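PDB 7DG2: Non-structural maintenance of chromosomes element 1 homolog from Xenopus laevis, which probably acts as a RING-type E3 ubiquitin ligase, working with a MAGE partner as a zinc-binding component of the SMC5-SMC6 complex. Local coordinates for residues K104-I109 and H171-T176. Numbering follows the deposited sequence.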
ATOM      1  N   LYS A 104      13.890  -8.449 -15.859  1.00 15.94           N
ATOM      2  CA  LYS A 104      14.156  -8.629 -17.289  1.00 15.80           C
ATOM      3  C   LYS A 104      13.336  -7.659 -18.126  1.00 16.79           C
ATOM      4  O   LYS A 104      13.811  -7.165 -19.158  1.00 16.27           O
ATOM      5  CB  LYS A 104      13.876 -10.075 -17.722  1.00 17.41           C
ATOM      6  CG  LYS A 104      14.750 -11.134 -17.039  1.00 21.51           C
ATOM      7  CD  LYS A 104      16.239 -10.856 -17.221  1.00 24.37           C
ATOM      8  CE  LYS A 104      16.679 -11.012 -18.672  1.00 26.66           C
ATOM      9  NZ  LYS A 104      18.162 -10.801 -18.821  1.00 31.50           N
ATOM     10  N   THR A 105      12.097  -7.370 -17.702  1.00 15.59           N
ATOM     11  CA  THR A 105      11.278  -6.387 -18.413  1.00 15.96           C
ATOM     12  C   THR A 105      11.883  -4.991 -18.303  1.00 16.57           C
ATOM     13  O   THR A 105      11.968  -4.249 -19.293  1.00 16.76           O
ATOM     14  CB  THR A 105       9.848  -6.414 -17.851  1.00 14.80           C
ATOM     15  OG1 THR A 105       9.277  -7.720 -18.052  1.00 14.65           O
ATOM     16  CG2 THR A 105       8.964  -5.369 -18.530  1.00 13.75           C
ATOM     17  N   MET A 106      12.303  -4.612 -17.099  1.00 13.38           N
ATOM     18  CA  MET A 106      13.007  -3.349 -16.908  1.00 15.69           C
ATOM     19  C   MET A 106      14.252  -3.268 -17.783  1.00 16.11           C
ATOM     20  O   MET A 106      14.514  -2.236 -18.410  1.00 17.94           O
ATOM     21  CB  MET A 106      13.378  -3.191 -15.428  1.00 17.59           C
ATOM     22  CG  MET A 106      14.378  -2.078 -15.162  1.00 18.56           C
ATOM     23  SD  MET A 106      14.526  -1.683 -13.391  1.00 22.38           S
ATOM     24  CE  MET A 106      14.916  -3.271 -12.703  1.00 21.33           C
ATOM     25  N   GLU A 107      15.018  -4.358 -17.859  1.00 18.55           N
ATOM     26  CA  GLU A 107      16.214  -4.356 -18.695  1.00 19.42           C
ATOM     27  C   GLU A 107      15.864  -4.123 -20.156  1.00 18.00           C
ATOM     28  O   GLU A 107      16.517  -3.325 -20.835  1.00 19.06           O
ATOM     29  CB  GLU A 107      16.975  -5.673 -18.523  1.00 21.76           C
ATOM     30  CG  GLU A 107      18.136  -5.845 -19.499  1.00 24.03           C
ATOM     31  CD  GLU A 107      18.821  -7.199 -19.375  1.00 33.90           C
ATOM     32  OE1 GLU A 107      19.918  -7.357 -19.952  1.00 38.57           O
ATOM     33  OE2 GLU A 107      18.268  -8.097 -18.702  1.00 34.91           O
ATOM     34  N   LEU A 108      14.826  -4.793 -20.656  1.00 16.87           N
ATOM     35  CA  LEU A 108      14.419  -4.572 -22.044  1.00 16.10           C
ATOM     36  C   LEU A 108      13.938  -3.137 -22.259  1.00 17.55           C
ATOM     37  O   LEU A 108      14.227  -2.525 -23.294  1.00 18.96           O
ATOM     38  CB  LEU A 108      13.335  -5.585 -22.432  1.00 18.31           C
ATOM     39  CG  LEU A 108      12.860  -5.587 -23.880  1.00 20.15           C
ATOM     40  CD1 LEU A 108      14.069  -5.575 -24.778  1.00 24.06           C
ATOM     41  CD2 LEU A 108      12.026  -6.846 -24.114  1.00 21.12           C
ATOM     42  N   ILE A 109      13.200  -2.585 -21.291  1.00 15.87           N
ATOM     43  CA  ILE A 109      12.761  -1.193 -21.383  1.00 16.48           C
ATOM     44  C   ILE A 109      13.964  -0.257 -21.447  1.00 17.83           C
ATOM     45  O   ILE A 109      13.996   0.687 -22.244  1.00 20.06           O
ATOM     46  CB  ILE A 109      11.838  -0.864 -20.198  1.00 16.37           C
ATOM     47  CG1 ILE A 109      10.447  -1.455 -20.451  1.00 15.35           C
ATOM     48  CG2 ILE A 109      11.811   0.630 -19.925  1.00 17.99           C
ATOM     49  CD1 ILE A 109       9.607  -1.654 -19.170  1.00 15.24           C
ATOM     50  N   HIS A 171      19.389   5.451  -9.150  1.00 25.68           N
ATOM     51  CA  HIS A 171      20.797   5.142  -8.962  1.00 28.19           C
ATOM     52  C   HIS A 171      21.073   3.660  -9.118  1.00 27.88           C
ATOM     53  O   HIS A 171      22.146   3.280  -9.600  1.00 28.11           O
ATOM     54  CB  HIS A 171      21.245   5.668  -7.603  1.00 30.12           C
ATOM     55  CG  HIS A 171      20.988   7.132  -7.450  1.00 34.98           C
ATOM     56  ND1 HIS A 171      19.798   7.630  -6.965  1.00 39.45           N
ATOM     57  CD2 HIS A 171      21.735   8.208  -7.798  1.00 36.31           C
ATOM     58  CE1 HIS A 171      19.837   8.951  -6.984  1.00 39.41           C
ATOM     59  NE2 HIS A 171      21.002   9.326  -7.485  1.00 40.32           N
ATOM     60  N   TYR A 172      20.114   2.815  -8.748  1.00 24.33           N
ATOM     61  CA  TYR A 172      20.241   1.392  -9.023  1.00 20.12           C
ATOM     62  C   TYR A 172      20.449   1.139 -10.514  1.00 23.45           C
ATOM     63  O   TYR A 172      21.333   0.371 -10.914  1.00 24.83           O
ATOM     64  CB  TYR A 172      18.998   0.669  -8.511  1.00 23.29           C
ATOM     65  CG  TYR A 172      18.957  -0.786  -8.840  1.00 21.78           C
ATOM     66  CD1 TYR A 172      19.545  -1.726  -8.003  1.00 25.33           C
ATOM     67  CD2 TYR A 172      18.333  -1.230  -9.994  1.00 23.52           C
ATOM     68  CE1 TYR A 172      19.503  -3.068  -8.311  1.00 28.32           C
ATOM     69  CE2 TYR A 172      18.291  -2.561 -10.311  1.00 25.49           C
ATOM     70  CZ  TYR A 172      18.873  -3.477  -9.466  1.00 32.40           C
ATOM     71  OH  TYR A 172      18.818  -4.805  -9.798  1.00 30.34           O
ATOM     72  N   ILE A 173      19.642   1.786 -11.353  1.00 21.97           N
ATOM     73  CA  ILE A 173      19.767   1.619 -12.803  1.00 21.26           C
ATOM     74  C   ILE A 173      21.118   2.128 -13.290  1.00 26.85           C
ATOM     75  O   ILE A 173      21.780   1.482 -14.113  1.00 26.53           O
ATOM     76  CB  ILE A 173      18.605   2.342 -13.514  1.00 20.88           C
ATOM     77  CG1 ILE A 173      17.285   1.606 -13.270  1.00 21.35           C
ATOM     78  CG2 ILE A 173      18.893   2.498 -15.032  1.00 22.44           C
ATOM     79  CD1 ILE A 173      16.042   2.421 -13.647  1.00 21.31           C
ATOM     80  N   ARG A 174      21.536   3.304 -12.809  1.00 26.17           N
ATOM     81  CA  ARG A 174      22.806   3.887 -13.246  1.00 31.07           C
ATOM     82  C   ARG A 174      23.970   2.940 -13.001  1.00 34.05           C
ATOM     83  O   ARG A 174      24.905   2.868 -13.809  1.00 32.97           O
ATOM     84  CB  ARG A 174      23.053   5.212 -12.520  1.00 28.96           C
ATOM     85  CG  ARG A 174      22.712   6.455 -13.297  1.00 39.06           C
ATOM     86  CD  ARG A 174      23.444   7.654 -12.703  1.00 39.93           C
ATOM     87  NE  ARG A 174      22.569   8.502 -11.896  1.00 43.22           N
ATOM     88  CZ  ARG A 174      22.230   9.744 -12.230  1.00 45.41           C
ATOM     89  NH1 ARG A 174      22.703  10.279 -13.351  1.00 46.77           N
ATOM     90  NH2 ARG A 174      21.431  10.457 -11.448  1.00 43.25           N
ATOM     91  N   ASN A 175      23.931   2.202 -11.891  1.00 30.86           N
ATOM     92  CA  ASN A 175      25.034   1.335 -11.500  1.00 31.72           C
ATOM     93  C   ASN A 175      24.888  -0.084 -12.028  1.00 35.28           C
ATOM     94  O   ASN A 175      25.869  -0.667 -12.504  1.00 39.84           O
ATOM     95  CB  ASN A 175      25.161   1.326  -9.971  1.00 33.26           C
ATOM     96  CG  ASN A 175      25.455   2.705  -9.410  1.00 39.65           C
ATOM     97  OD1 ASN A 175      26.199   3.487 -10.010  1.00 49.13           O
ATOM     98  ND2 ASN A 175      24.859   3.020  -8.263  1.00 45.26           N
ATOM     99  N   THR A 176      23.682  -0.651 -11.964  1.00 27.51           N
ATOM    100  CA  THR A 176      23.474  -2.021 -12.419  1.00 27.89           C
ATOM    101  C   THR A 176      23.524  -2.128 -13.937  1.00 30.10           C
ATOM    102  O   THR A 176      23.909  -3.176 -14.471  1.00 28.43           O
ATOM    103  CB  THR A 176      22.133  -2.536 -11.898  1.00 31.56           C
ATOM    104  OG1 THR A 176      22.156  -2.536 -10.468  1.00 31.40           O
ATOM    105  CG2 THR A 176      21.836  -3.941 -12.401  1.00 28.46           C
TER
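Met106 reaches from helix 96-111 to the adjacent residues Tyr172 and Ile173 of helix 163-176, a helix-helix contact beside helices 119-128 and 136-148 and the strand pair 152-155 and 158-161, a region consistent with a winged-helix fold. The interface is small, 92 Å² summed over both sides, and Met106 supplies 50 Å² of it. Its CG is anti to the backbone N (chi1 167°) and the chain from CA to SD is likewise extended, which carries the sulfur away from its own helix; the bend at chi3 (55°) then sets CE beside the tyrosine. CE lies 4.2 Å from Tyr172 CE2 and approaches the ring obliquely, while SD stands 4.3 Å from Ile173 CG1. Both are apolar contacts near van der Waals distance. Ile173 also touches Leu161 of strand 158-161 and Val190 of strand 190-191, joining the contact to the zinc-binding RING-like region; its side chain is about 14 Å from a zinc ion. Tyr172 also packs against Leu72 of the Nse4 chain, which places the contact next to a partner subunit. One face of the tyrosine ring is covered by Thr176 OG1, 3.4 Å above its centre and weakly hydrogen-bonded to Tyr172 O.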